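Glycosyl transferases group 1 family protein (Francisella tularensis subsp. tularensis, PDB 5I45) probably transfers a sugar from an activated donor to an acceptor, this chain being the C-terminal domain of a GT-B-type glycosyltransferase. Local coordinates at residues A50-W61 / Q165-S176; S107-V115 / P127-A137. All coordinates share one frame; numbering follows the deposited sequence. Where two conformers were deposited one is given.

Contact 1: residues A50-W61 / Q165-S176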
loop_
_atom_site.group_PDB
_atom_site.type_symbol
_atom_site.label_atom_id
_atom_site.label_comp_id
_atom_site.label_asym_id
_atom_site.label_seq_id
_atom_site.Cartn_x
_atom_site.Cartn_y
_atom_site.Cartn_z
ATOM N N ALA A 50 0.044 10.811 5.571
ATOM C CA ALA A 50 1.423 10.288 5.570
ATOM C C ALA A 50 2.101 10.540 4.213
ATOM O O ALA A 50 3.282 10.883 4.162
ATOM C CB ALA A 50 1.444 8.806 5.891
ATOM N N ALA A 51 1.349 10.334 3.140
ATOM C CA ALA A 51 1.883 10.528 1.806
ATOM C C ALA A 51 2.223 11.982 1.569
ATOM O O ALA A 51 3.216 12.289 0.922
ATOM C CB ALA A 51 0.909 10.023 0.741
ATOM N N ILE A 52 1.415 12.894 2.102
ATOM C CA ILE A 52 1.672 14.322 1.932
ATOM C C ILE A 52 2.988 14.717 2.618
ATOM O O ILE A 52 3.778 15.467 2.047
ATOM C CB ILE A 52 0.472 15.155 2.433
ATOM C CG1 ILE A 52 -0.679 15.026 1.432
ATOM C CG2 ILE A 52 0.852 16.609 2.654
ATOM C CD1 ILE A 52 -1.969 15.610 1.938
ATOM N N VAL A 53 3.229 14.212 3.814
ATOM C CA VAL A 53 4.482 14.455 4.520
ATOM C C VAL A 53 5.653 13.822 3.761
ATOM O O VAL A 53 6.680 14.431 3.514
ATOM C CB VAL A 53 4.385 13.850 5.955
ATOM C CG1 VAL A 53 5.736 13.725 6.635
ATOM C CG2 VAL A 53 3.400 14.655 6.804
ATOM N N THR A 54 5.487 12.564 3.365
ATOM C CA THR A 54 6.596 11.804 2.809
ATOM C C THR A 54 6.997 12.247 1.413
ATOM O O THR A 54 8.187 12.354 1.095
ATOM C CB THR A 54 6.212 10.310 2.797
ATOM O OG1 THR A 54 5.894 9.888 4.128
ATOM C CG2 THR A 54 7.330 9.467 2.259
ATOM N N LEU A 55 6.021 12.438 0.565
ATOM C CA LEU A 55 6.304 12.624 -0.842
ATOM C C LEU A 55 6.846 13.985 -1.184
ATOM O O LEU A 55 7.409 14.150 -2.269
ATOM C CB LEU A 55 5.112 12.235 -1.690
ATOM C CG LEU A 55 4.744 10.770 -1.527
ATOM C CD1 LEU A 55 3.533 10.452 -2.374
ATOM C CD2 LEU A 55 5.898 9.831 -1.869
ATOM N N LYS A 56 6.690 14.967 -0.294
ATOM C CA LYS A 56 7.372 16.243 -0.492
ATOM C C LYS A 56 8.878 15.996 -0.548
ATOM O O LYS A 56 9.613 16.661 -1.283
ATOM C CB LYS A 56 7.066 17.197 0.654
ATOM C CG LYS A 56 5.679 17.800 0.632
ATOM C CD LYS A 56 5.314 18.343 2.009
ATOM C CE LYS A 56 3.850 18.735 2.123
ATOM N NZ LYS A 56 3.610 20.113 1.621
ATOM N N LYS A 57 9.334 15.030 0.235
ATOM C CA LYS A 57 10.736 14.684 0.339
ATOM C C LYS A 57 11.295 13.820 -0.818
ATOM O O LYS A 57 12.486 13.839 -1.108
ATOM C CB LYS A 57 10.928 13.977 1.692
ATOM C CG LYS A 57 12.355 13.714 2.039
ATOM C CD LYS A 57 12.502 13.113 3.437
ATOM C CE LYS A 57 13.958 12.796 3.683
ATOM N NZ LYS A 57 14.112 12.005 4.947
ATOM N N TYR A 58 10.424 13.053 -1.474
ATOM C CA TYR A 58 10.840 12.093 -2.496
ATOM C C TYR A 58 10.092 12.228 -3.819
ATOM O O TYR A 58 9.095 11.526 -4.075
ATOM C CB TYR A 58 10.598 10.687 -1.950
ATOM C CG TYR A 58 11.417 10.363 -0.749
ATOM C CD1 TYR A 58 12.784 10.173 -0.865
ATOM C CD2 TYR A 58 10.830 10.222 0.485
ATOM C CE1 TYR A 58 13.540 9.863 0.239
ATOM C CE2 TYR A 58 11.576 9.908 1.594
ATOM C CZ TYR A 58 12.934 9.725 1.476
ATOM O OH TYR A 58 13.663 9.390 2.608
ATOM N N PRO A 59 10.581 13.119 -4.684
ATOM C CA PRO A 59 9.900 13.389 -5.941
ATOM C C PRO A 59 9.662 12.228 -6.895
ATOM O O PRO A 59 8.711 12.275 -7.665
ATOM C CB PRO A 59 10.802 14.447 -6.585
ATOM C CG PRO A 59 11.333 15.200 -5.406
ATOM C CD PRO A 59 11.623 14.133 -4.407
ATOM N N ASP A 60 10.466 11.173 -6.826
ATOM C CA ASP A 60 10.313 10.028 -7.728
ATOM C C ASP A 60 9.266 9.001 -7.278
ATOM O O ASP A 60 9.006 8.038 -7.978
ATOM C CB ASP A 60 11.643 9.277 -7.881
ATOM C CG ASP A 60 12.668 10.024 -8.710
ATOM O OD1 ASP A 60 12.314 10.812 -9.612
ATOM O OD2 ASP A 60 13.865 9.766 -8.478
ATOM N N TRP A 61 8.673 9.241 -6.105
ATOM C CA TRP A 61 7.704 8.333 -5.519
ATOM C C TRP A 61 6.302 8.863 -5.669
ATOM O O TRP A 61 6.059 10.082 -5.585
ATOM C CB TRP A 61 8.055 8.037 -4.049
ATOM C CG TRP A 61 9.243 7.091 -3.950
ATOM C CD1 TRP A 61 10.555 7.379 -4.239
ATOM C CD2 TRP A 61 9.209 5.695 -3.627
ATOM N NE1 TRP A 61 11.328 6.255 -4.107
ATOM C CE2 TRP A 61 10.523 5.217 -3.690
ATOM C CE3 TRP A 61 8.176 4.807 -3.269
ATOM C CZ2 TRP A 61 10.835 3.886 -3.419
ATOM C CZ3 TRP A 61 8.498 3.496 -2.997
ATOM C CH2 TRP A 61 9.818 3.048 -3.085
ATOM N N GLN A 165 1.712 10.090 11.139
ATOM C CA GLN A 165 3.162 10.276 11.238
ATOM C C GLN A 165 3.902 8.947 11.389
ATOM O O GLN A 165 5.004 8.815 10.882
ATOM C CB GLN A 165 3.553 11.252 12.357
ATOM C CG GLN A 165 4.987 11.770 12.243
ATOM C CD GLN A 165 5.247 12.441 10.910
ATOM O OE1 GLN A 165 4.453 13.255 10.458
ATOM N NE2 GLN A 165 6.340 12.049 10.247
ATOM N N GLN A 166 3.317 7.968 12.090
ATOM C CA GLN A 166 3.982 6.675 12.205
ATOM C C GLN A 166 4.092 6.013 10.817
ATOM O O GLN A 166 5.112 5.421 10.489
ATOM C CB GLN A 166 3.282 5.752 13.192
ATOM C CG GLN A 166 3.499 6.139 14.627
ATOM C CD GLN A 166 2.785 5.222 15.581
ATOM O OE1 GLN A 166 2.579 4.035 15.275
ATOM N NE2 GLN A 166 2.416 5.749 16.746
ATOM N N ILE A 167 3.044 6.113 10.007
ATOM C CA ILE A 167 3.111 5.588 8.635
ATOM C C ILE A 167 4.204 6.335 7.847
ATOM O O ILE A 167 5.027 5.711 7.182
ATOM C CB ILE A 167 1.756 5.696 7.928
ATOM C CG1 ILE A 167 0.677 4.836 8.614
ATOM C CG2 ILE A 167 1.908 5.271 6.462
ATOM C CD1 ILE A 167 -0.724 5.096 8.110
ATOM N N ALA A 168 4.213 7.660 7.932
ATOM C CA ALA A 168 5.232 8.425 7.226
ATOM C C ALA A 168 6.633 8.033 7.612
ATOM O O ALA A 168 7.517 7.955 6.753
ATOM C CB ALA A 168 5.017 9.911 7.453
ATOM N N ASP A 169 6.871 7.830 8.909
ATOM C CA ASP A 169 8.213 7.439 9.361
ATOM C C ASP A 169 8.635 6.120 8.728
ATOM O O ASP A 169 9.777 5.954 8.342
ATOM C CB ASP A 169 8.270 7.334 10.891
ATOM C CG ASP A 169 8.148 8.667 11.576
ATOM O OD1 ASP A 169 8.419 9.714 10.956
ATOM O OD2 ASP A 169 7.789 8.641 12.766
ATOM N N LYS A 170 7.700 5.178 8.609
ATOM C CA LYS A 170 8.042 3.897 7.985
ATOM C C LYS A 170 8.253 4.024 6.482
ATOM O O LYS A 170 9.151 3.393 5.921
ATOM C CB LYS A 170 7.002 2.831 8.317
ATOM C CG LYS A 170 6.818 2.543 9.812
ATOM C CD LYS A 170 8.128 2.063 10.412
ATOM C CE LYS A 170 7.998 1.534 11.826
ATOM N NZ LYS A 170 8.411 2.493 12.852
ATOM N N LEU A 171 7.433 4.838 5.831
ATOM C CA LEU A 171 7.637 5.075 4.407
ATOM C C LEU A 171 9.015 5.688 4.175
ATOM O O LEU A 171 9.762 5.275 3.273
ATOM C CB LEU A 171 6.591 6.019 3.864
ATOM C CG LEU A 171 5.189 5.468 3.761
ATOM C CD1 LEU A 171 4.257 6.582 3.390
ATOM C CD2 LEU A 171 5.120 4.368 2.712
ATOM N N ASP A 172 9.311 6.748 4.930
ATOM C CA ASP A 172 10.609 7.476 4.845
ATOM C C ASP A 172 11.757 6.470 4.861
ATOM O O ASP A 172 12.604 6.433 3.964
ATOM C CB ASP A 172 10.693 8.452 6.045
ATOM C CG ASP A 172 11.931 9.382 6.028
ATOM O OD1 ASP A 172 12.577 9.547 4.968
ATOM O OD2 ASP A 172 12.199 9.994 7.096
HETATM N N MSE A 173 11.746 5.616 5.896
HETATM C CA MSE A 173 12.771 4.567 6.145
HETATM C C MSE A 173 12.905 3.548 5.037
HETATM O O MSE A 173 14.022 3.149 4.690
HETATM C CB MSE A 173 12.398 3.845 7.462
HETATM C CG MSE A 173 13.125 2.500 7.714
HETATM SE SE MSE A 173 12.263 1.279 9.030
HETATM C CE MSE A 173 11.704 2.533 10.447
ATOM N N LEU A 174 11.779 3.081 4.502
ATOM C CA LEU A 174 11.786 2.113 3.402
ATOM C C LEU A 174 12.220 2.727 2.086
ATOM O O LEU A 174 12.839 2.060 1.283
ATOM C CB LEU A 174 10.442 1.441 3.249
ATOM C CG LEU A 174 10.031 0.497 4.399
ATOM C CD1 LEU A 174 8.612 0.050 4.208
ATOM C CD2 LEU A 174 10.943 -0.713 4.402
ATOM N N ILE A 175 11.877 3.982 1.851
ATOM C CA ILE A 175 12.284 4.647 0.624
ATOM C C ILE A 175 13.756 5.012 0.704
ATOM O O ILE A 175 14.473 4.894 -0.293
ATOM C CB ILE A 175 11.444 5.896 0.373
ATOM C CG1 ILE A 175 10.002 5.490 0.096
ATOM C CG2 ILE A 175 12.033 6.686 -0.782
ATOM C CD1 ILE A 175 9.020 6.644 0.140
ATOM N N SER A 176 14.222 5.432 1.867
ATOM C CA SER A 176 15.607 5.860 1.983
ATOM C C SER A 176 16.641 4.772 2.086
ATOM O O SER A 176 17.838 5.049 1.880
ATOM C CB SER A 176 15.784 6.713 3.189
ATOM O OG SER A 176 17.132 7.062 3.249
HETATM O O HOH W 1 16.428 9.594 1.923
#

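Contact 2: residues S107-V115 / P127-A137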
loop_
_atom_site.group_PDB
_atom_site.type_symbol
_atom_site.label_atom_id
_atom_site.label_comp_id
_atom_site.label_asym_id
_atom_site.label_seq_id
_atom_site.Cartn_x
_atom_site.Cartn_y
_atom_site.Cartn_z
ATOM N N SER A 107 -2.322 -7.050 -10.627
ATOM C CA SER A 107 -1.320 -6.325 -11.396
ATOM C C SER A 107 -0.842 -5.087 -10.651
ATOM O O SER A 107 0.292 -4.653 -10.856
ATOM C CB SER A 107 -1.838 -5.907 -12.796
ATOM O OG SER A 107 -2.799 -4.894 -12.726
ATOM N N TRP A 108 -1.717 -4.478 -9.857
ATOM C CA TRP A 108 -1.295 -3.315 -9.078
ATOM C C TRP A 108 -0.286 -3.702 -8.027
ATOM O O TRP A 108 0.707 -3.027 -7.852
ATOM C CB TRP A 108 -2.476 -2.564 -8.436
ATOM C CG TRP A 108 -3.043 -1.542 -9.333
ATOM C CD1 TRP A 108 -4.214 -1.595 -10.012
ATOM C CD2 TRP A 108 -2.417 -0.319 -9.710
ATOM N NE1 TRP A 108 -4.387 -0.459 -10.748
ATOM C CE2 TRP A 108 -3.290 0.341 -10.591
ATOM C CE3 TRP A 108 -1.211 0.292 -9.368
ATOM C CZ2 TRP A 108 -2.988 1.586 -11.152
ATOM C CZ3 TRP A 108 -0.921 1.535 -9.927
ATOM C CH2 TRP A 108 -1.797 2.152 -10.785
ATOM N N TYR A 109 -0.504 -4.811 -7.332
ATOM C CA TYR A 109 0.489 -5.236 -6.352
ATOM C C TYR A 109 1.845 -5.416 -7.024
ATOM O O TYR A 109 2.879 -5.039 -6.460
ATOM C CB TYR A 109 0.091 -6.520 -5.645
ATOM C CG TYR A 109 -1.016 -6.358 -4.642
ATOM C CD1 TYR A 109 -0.782 -5.732 -3.434
ATOM C CD2 TYR A 109 -2.288 -6.837 -4.889
ATOM C CE1 TYR A 109 -1.766 -5.625 -2.485
ATOM C CE2 TYR A 109 -3.287 -6.705 -3.943
ATOM C CZ TYR A 109 -3.002 -6.104 -2.750
ATOM O OH TYR A 109 -3.986 -5.973 -1.789
ATOM N N ARG A 110 1.826 -5.951 -8.242
ATOM C CA ARG A 110 3.073 -6.176 -8.994
ATOM C C ARG A 110 3.804 -4.906 -9.401
ATOM O O ARG A 110 4.988 -4.944 -9.722
ATOM C CB ARG A 110 2.792 -7.039 -10.231
ATOM C CG ARG A 110 2.650 -8.493 -9.888
ATOM C CD ARG A 110 2.601 -9.389 -11.113
ATOM N NE ARG A 110 1.277 -9.467 -11.726
ATOM C CZ ARG A 110 0.287 -10.248 -11.293
ATOM N NH1 ARG A 110 0.439 -11.011 -10.190
ATOM N NH2 ARG A 110 -0.872 -10.255 -11.956
ATOM N N ALA A 111 3.100 -3.781 -9.402
ATOM C CA ALA A 111 3.673 -2.497 -9.772
ATOM C C ALA A 111 4.175 -1.697 -8.570
ATOM O O ALA A 111 4.857 -0.691 -8.769
ATOM C CB ALA A 111 2.658 -1.670 -10.545
ATOM N N LEU A 112 3.842 -2.134 -7.345
ATOM C CA LEU A 112 4.121 -1.326 -6.148
ATOM C C LEU A 112 5.280 -1.817 -5.306
ATOM O O LEU A 112 5.426 -3.017 -5.074
ATOM C CB LEU A 112 2.864 -1.319 -5.253
ATOM C CG LEU A 112 1.652 -0.644 -5.879
ATOM C CD1 LEU A 112 0.401 -0.986 -5.089
ATOM C CD2 LEU A 112 1.839 0.850 -6.054
ATOM N N ASP A 113 6.129 -0.897 -4.839
ATOM C CA ASP A 113 7.190 -1.239 -3.911
ATOM C C ASP A 113 6.716 -1.394 -2.477
ATOM O O ASP A 113 7.258 -2.190 -1.749
ATOM C CB ASP A 113 8.333 -0.228 -3.963
ATOM C CG ASP A 113 9.302 -0.527 -5.068
ATOM O OD1 ASP A 113 9.001 -0.281 -6.242
ATOM O OD2 ASP A 113 10.376 -1.088 -4.749
ATOM N N ILE A 114 5.734 -0.572 -2.090
ATOM C CA ILE A 114 5.262 -0.542 -0.694
ATOM C C ILE A 114 3.764 -0.562 -0.708
ATOM O O ILE A 114 3.155 0.133 -1.538
ATOM C CB ILE A 114 5.768 0.725 0.021
ATOM C CG1 ILE A 114 7.298 0.818 -0.011
ATOM C CG2 ILE A 114 5.189 0.820 1.428
ATOM C CD1 ILE A 114 7.877 2.141 0.462
ATOM N N VAL A 115 3.161 -1.296 0.210
ATOM C CA VAL A 115 1.714 -1.299 0.419
ATOM C C VAL A 115 1.439 -0.961 1.868
ATOM O O VAL A 115 2.102 -1.477 2.772
ATOM C CB VAL A 115 1.058 -2.637 0.018
ATOM C CG1 VAL A 115 -0.419 -2.664 0.407
ATOM C CG2 VAL A 115 1.184 -2.832 -1.470
ATOM N N PRO A 127 -5.224 -8.314 2.268
ATOM C CA PRO A 127 -4.384 -7.417 1.457
ATOM C C PRO A 127 -2.901 -7.315 1.944
ATOM O O PRO A 127 -2.011 -7.041 1.124
ATOM C CB PRO A 127 -5.130 -6.076 1.519
ATOM C CG PRO A 127 -6.519 -6.406 1.917
ATOM C CD PRO A 127 -6.482 -7.679 2.702
ATOM N N ALA A 128 -2.613 -7.491 3.243
ATOM C CA ALA A 128 -1.223 -7.676 3.650
ATOM C C ALA A 128 -0.636 -8.951 3.035
ATOM O O ALA A 128 0.457 -8.915 2.489
ATOM C CB ALA A 128 -1.064 -7.738 5.154
ATOM N N LEU A 129 -1.375 -10.055 3.105
ATOM C CA LEU A 129 -0.900 -11.302 2.509
ATOM C C LEU A 129 -0.726 -11.195 0.998
ATOM O O LEU A 129 0.257 -11.708 0.446
ATOM C CB LEU A 129 -1.825 -12.454 2.844
ATOM C CG LEU A 129 -1.905 -12.812 4.313
ATOM C CD1 LEU A 129 -2.960 -13.876 4.504
ATOM C CD2 LEU A 129 -0.567 -13.279 4.841
ATOM N N GLU A 130 -1.666 -10.550 0.324
ATOM C CA GLU A 130 -1.595 -10.377 -1.134
ATOM C C GLU A 130 -0.347 -9.552 -1.486
ATOM O O GLU A 130 0.362 -9.860 -2.450
ATOM C CB GLU A 130 -2.863 -9.692 -1.637
ATOM C CG GLU A 130 -4.120 -10.565 -1.610
ATOM C CD GLU A 130 -5.429 -9.781 -1.802
ATOM O OE1 GLU A 130 -5.415 -8.567 -1.988
ATOM O OE2 GLU A 130 -6.510 -10.409 -1.739
ATOM N N ALA A 131 -0.110 -8.498 -0.717
ATOM C CA ALA A 131 1.042 -7.621 -0.934
ATOM C C ALA A 131 2.345 -8.383 -0.695
ATOM O O ALA A 131 3.278 -8.294 -1.498
ATOM C CB ALA A 131 0.965 -6.412 -0.049
HETATM N N MSE A 132 2.414 -9.134 0.398
HETATM C CA MSE A 132 3.608 -9.910 0.706
HETATM C C MSE A 132 3.871 -10.991 -0.314
HETATM O O MSE A 132 5.017 -11.231 -0.681
HETATM C CB MSE A 132 3.470 -10.492 2.121
HETATM C CG MSE A 132 3.463 -9.357 3.156
HETATM SE SE MSE A 132 2.709 -9.862 4.905
HETATM C CE MSE A 132 4.343 -10.684 5.704
ATOM N N ALA A 133 2.819 -11.642 -0.785
ATOM C CA ALA A 133 2.961 -12.658 -1.842
ATOM C C ALA A 133 3.504 -12.042 -3.132
ATOM O O ALA A 133 4.111 -12.755 -3.940
ATOM C CB ALA A 133 1.632 -13.357 -2.077
ATOM N N SER A 134 3.279 -10.745 -3.300
ATOM C CA SER A 134 3.767 -10.050 -4.473
ATOM C C SER A 134 5.120 -9.390 -4.247
ATOM O O SER A 134 5.602 -8.686 -5.115
ATOM C CB SER A 134 2.756 -8.991 -4.905
ATOM O OG SER A 134 1.442 -9.528 -5.014
ATOM N N LYS A 135 5.719 -9.624 -3.080
ATOM C CA LYS A 135 6.990 -9.058 -2.703
ATOM C C LYS A 135 6.976 -7.525 -2.594
ATOM O O LYS A 135 7.953 -6.839 -2.857
ATOM C CB LYS A 135 8.137 -9.598 -3.577
ATOM C CG LYS A 135 9.414 -9.869 -2.802
ATOM C CD LYS A 135 10.516 -10.507 -3.626
ATOM C CE LYS A 135 10.258 -11.950 -4.051
ATOM N NZ LYS A 135 11.460 -12.501 -4.733
ATOM N N CYS A 136 5.844 -7.020 -2.139
ATOM C CA CYS A 136 5.722 -5.602 -1.723
ATOM C C CYS A 136 6.141 -5.516 -0.261
ATOM O O CYS A 136 5.851 -6.422 0.526
ATOM C CB CYS A 136 4.283 -5.116 -1.818
ATOM S SG CYS A 136 3.493 -5.340 -3.389
ATOM N N ALA A 137 6.800 -4.435 0.146
ATOM C CA ALA A 137 7.067 -4.215 1.574
ATOM C C ALA A 137 5.784 -3.696 2.203
ATOM O O ALA A 137 5.199 -2.761 1.647
ATOM C CB ALA A 137 8.188 -3.220 1.732
#

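Contact 1: residues A50-W61 / Q165-S176
On one face of the parallel sheet in this Rossmann-like half of a GT-B glycosyltransferase, helices 44-57 and 164-176 pack side by side, their short segments crossing at -30° with axes 8.4 Å apart. Small residues permit the closeness: A50 CB lies 3.6 Å from I167 CG2 and also meets A168. One turn on, T54 is a knob in the hole formed by A168, L171, D172 and I175; its OG1 is tied back to A50 O, so the hydroxyl enters the apolar interface with its hydrogen bond already made. I175 is the wedge at the far end. With chi1 at -66° its two branches diverge: CG2 sits over the centre of the Y58 ring, 3.5 Å from the centroid, while CG1 covers the six-membered ring of W61. Beside it, in the conformer described, D172 OD1 accepts from Y58 OH at 2.6 Å, nearly along the C-O axis. In that same conformer the extended K57 chain brings NZ to the syn side of OD1, 2.9 Å away, as a salt bridge. Beneath, L171, I175 and W61 rest on I114 of strand 114-117, L174 spreads over strands 137-140 and 157-158, and W61 stacks on Y30.

Contact 2: residues S107-V115 / P127-A137
Y109 reaches from the end of helix 104-111 across helix 126-133, its ring laid against the backbone, A131 and the CB of E130. With CG anti to the carbonyl carbon (chi1 -73°), the ring has E130 CB over one face, 4.1 Å from the centroid, while CE1 comes within 3.7 Å of A131 CB. A131 suits this place because a methyl group lets the aromatic ring come close to the helix. The E130 carboxylate is turned steeply to the ring, the planes 76° apart, and its OE1 lies 3.0 Å from Y109 OH. At the other end of the tyrosine, CB packs on S134 OG, whose hydrogen bond to E130 O satisfies the buried hydroxyl within its own helix end. The contact joins strand 114-117 to helix 126-133 of a beta-alpha-beta unit completed by strand 137-140, and the preceding helix 104-111 packs against that unit, the two helix segments crossing at -59°. Helix 126-133 ends in a Schellman motif with K135, at positive phi, as its C-prime residue, and C136 then leads into the next strand. C136 SG lies at the edge of the Y109 ring, near its plane, and 3.1 Å from Y109 O. V115 turns its methyls from the strand toward the helix: its CB meets A131 CB at 3.8 Å and its CG2 branch packs on C136 CB. Parallel pairing follows, with A137 N bonded to D113 O at 3.0 Å and V115 N to A137 O at 2.9 Å.

How the contacts relate
Contact 2 is nested along the chain inside the loop closed by contact 1, and their centres are about 17 Å apart. They nevertheless meet directly through the central strand 114-117: W61 CH2 packs 3.7 Å from D113 CB, and L171 CD2 lies 3.8 Å from I114 CG2. I114 CD1 lies near both W61, just beyond helix 44-57, and L174 of helix 164-176, so this branched aliphatic side chain is shared by both segments of contact 1. R181 of helix 178-195 also joins the two regions, bonding to L174 O and forming a salt bridge with D113. Both contacts belong to one Rossmann-like domain, the half that in GT-B enzymes usually binds the nucleotide-sugar donor.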